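Local coordinates for hypothetical protein aq_1447 (Aquifex aeolicus, PDB 1YVU) that uses short single-stranded DNA guides to bind complementary RNA targets and cleaves them with the help of divalent metal ions, at residues A[188-193]-A[219-224]. Sequence-based numbering, arbitrary orientation.
Sequences IGIDFV and HKSSKK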
loop_
_atom_site.group_PDB
_atom_site.type_symbol
_atom_site.label_atom_id
_atom_site.label_comp_id
_atom_site.label_asym_id
_atom_site.label_seq_id
_atom_site.Cartn_x
_atom_site.Cartn_y
_atom_site.Cartn_z
ATOM N N ILE A 188 20.970 -7.239 4.280
ATOM C CA ILE A 188 21.720 -6.947 3.051
ATOM C C ILE A 188 21.439 -7.725 1.752
ATOM O O ILE A 188 20.916 -7.134 0.783
ATOM C CB ILE A 188 23.258 -6.770 3.325
ATOM C CG1 ILE A 188 23.457 -5.588 4.295
ATOM C CG2 ILE A 188 24.028 -6.480 2.005
ATOM C CD1 ILE A 188 24.898 -5.231 4.627
ATOM N N GLY A 189 21.801 -9.006 1.712
ATOM C CA GLY A 189 21.552 -9.791 0.510
ATOM C C GLY A 189 20.150 -10.404 0.449
ATOM O O GLY A 189 19.925 -11.349 -0.308
ATOM N N ILE A 190 19.217 -9.873 1.256
ATOM C CA ILE A 190 17.830 -10.360 1.345
ATOM C C ILE A 190 16.732 -9.345 0.903
ATOM O O ILE A 190 16.680 -8.218 1.390
ATOM C CB ILE A 190 17.538 -10.905 2.802
ATOM C CG1 ILE A 190 18.606 -11.945 3.206
ATOM C CG2 ILE A 190 16.137 -11.518 2.911
ATOM C CD1 ILE A 190 18.435 -12.641 4.574
ATOM N N ASP A 191 15.837 -9.819 0.021
ATOM C CA ASP A 191 14.687 -9.088 -0.569
ATOM C C ASP A 191 13.529 -8.885 0.452
ATOM O O ASP A 191 12.341 -8.916 0.095
ATOM C CB ASP A 191 14.158 -9.950 -1.750
ATOM C CG ASP A 191 14.291 -9.272 -3.114
ATOM O OD1 ASP A 191 14.016 -8.059 -3.239
ATOM O OD2 ASP A 191 14.619 -10.016 -4.075
ATOM N N PHE A 192 13.872 -8.587 1.692
ATOM C CA PHE A 192 12.853 -8.478 2.729
ATOM C C PHE A 192 12.881 -7.218 3.602
ATOM O O PHE A 192 13.931 -6.778 4.024
ATOM C CB PHE A 192 12.902 -9.788 3.570
ATOM C CG PHE A 192 12.031 -9.792 4.793
ATOM C CD1 PHE A 192 10.638 -9.829 4.676
ATOM C CD2 PHE A 192 12.619 -9.727 6.072
ATOM C CE1 PHE A 192 9.813 -9.794 5.824
ATOM C CE2 PHE A 192 11.825 -9.692 7.237
ATOM C CZ PHE A 192 10.415 -9.725 7.118
ATOM N N VAL A 193 11.697 -6.684 3.906
ATOM C CA VAL A 193 11.551 -5.504 4.760
ATOM C C VAL A 193 10.498 -5.848 5.827
ATOM O O VAL A 193 9.403 -6.342 5.503
ATOM C CB VAL A 193 11.129 -4.218 3.948
ATOM C CG1 VAL A 193 10.703 -3.065 4.875
ATOM C CG2 VAL A 193 12.275 -3.760 3.070
ATOM N N HIS A 219 19.677 -17.630 3.714
ATOM C CA HIS A 219 20.581 -16.957 2.771
ATOM C C HIS A 219 22.019 -16.957 3.263
ATOM O O HIS A 219 22.274 -17.243 4.426
ATOM C CB HIS A 219 20.148 -15.510 2.555
ATOM C CG HIS A 219 18.883 -15.344 1.761
ATOM N ND1 HIS A 219 18.868 -14.760 0.505
ATOM C CD2 HIS A 219 17.591 -15.594 2.068
ATOM C CE1 HIS A 219 17.623 -14.654 0.088
ATOM N NE2 HIS A 219 16.825 -15.157 1.014
ATOM N N LYS A 220 22.934 -16.571 2.374
ATOM C CA LYS A 220 24.386 -16.522 2.619
ATOM C C LYS A 220 24.884 -15.407 3.555
ATOM O O LYS A 220 25.708 -15.676 4.437
ATOM C CB LYS A 220 25.119 -16.438 1.277
ATOM C CG LYS A 220 26.628 -16.612 1.326
ATOM C CD LYS A 220 27.215 -16.159 0.002
ATOM C CE LYS A 220 28.699 -16.455 -0.100
ATOM N NZ LYS A 220 29.213 -16.100 -1.452
ATOM N N SER A 221 24.418 -14.163 3.357
ATOM C CA SER A 221 24.830 -13.037 4.214
ATOM C C SER A 221 24.451 -13.251 5.691
ATOM O O SER A 221 25.198 -12.851 6.580
ATOM C CB SER A 221 24.376 -11.655 3.661
ATOM O OG SER A 221 23.027 -11.593 3.233
ATOM N N SER A 222 23.374 -14.008 5.921
ATOM C CA SER A 222 22.892 -14.355 7.254
ATOM C C SER A 222 23.694 -15.517 7.873
ATOM O O SER A 222 23.838 -15.567 9.098
ATOM C CB SER A 222 21.387 -14.658 7.240
ATOM O OG SER A 222 21.019 -15.596 6.232
ATOM N N LYS A 223 24.228 -16.426 7.033
ATOM C CA LYS A 223 25.083 -17.552 7.481
ATOM C C LYS A 223 26.316 -16.879 8.040
ATOM O O LYS A 223 26.626 -17.033 9.225
ATOM C CB LYS A 223 25.533 -18.475 6.317
ATOM C CG LYS A 223 24.507 -19.513 5.846
ATOM C CD LYS A 223 25.067 -20.605 4.890
ATOM C CE LYS A 223 23.920 -21.567 4.417
ATOM N NZ LYS A 223 24.239 -22.563 3.327
ATOM N N LYS A 224 26.858 -15.972 7.221
ATOM C CA LYS A 224 28.050 -15.178 7.521
ATOM C C LYS A 224 27.911 -14.171 8.663
ATOM O O LYS A 224 28.916 -13.716 9.211
ATOM C CB LYS A 224 28.565 -14.465 6.260
ATOM C CG LYS A 224 29.496 -15.312 5.366
ATOM C CD LYS A 224 30.186 -14.432 4.319
ATOM C CE LYS A 224 30.541 -15.220 3.046
ATOM N NZ LYS A 224 30.823 -14.344 1.843
#
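Ile190 lies against one face of the His219 imidazole, and these two residues bury more surface than any others in the contact. Ile190 CG1 sits 3.9 Å from the centroid of the His219 ring, only 16° off the ring normal, a CH-pi approach. It is shifted toward the rim, so that the nearest ring atom is His219 CG, 3.7 Å from Ile190 CG1. The two side chains cross at a slant, with Ile190 CD1 meeting both CB and CG of His219 at 3.9 Å. The CB of His219 points toward the loop, and CG, anti to the carbonyl carbon (chi1 -71°), extends from it to meet Ile190. The same ring also stacks with Trp40 of the N-terminal domain, tying this corner of PAZ to another domain. An alanine in place of His219 would probably leave Ile190 CG1 without the flat surface it rests on and Trp40 without its stacking partner.

Beside the isoleucine-imidazole packing there is one polar link: Gly189 N donates to Ser221 OG at 3.2 Å, with a bent N-H...O angle of 139°. Buried Ser222 turns its hydroxyl back to His219 O, 2.7 Å from Ser222 OG, reaching that oxygen from well above the carbonyl plane, which ties the backbone of His219 to Ser222. Gly189 is solvent-exposed yet bonded; the loose side is at Ile188, also exposed, which contributes little more than its backbone, Ile188 C lying 4.4 Å from Ser221 OG. Taken together, the loop of the beta hairpin formed by strands 184-187 and 194-201, in the SH3-like sheet of the PAZ domain, meets residues leading into helix 220-231, part of the helical insert that follows strand 194-201.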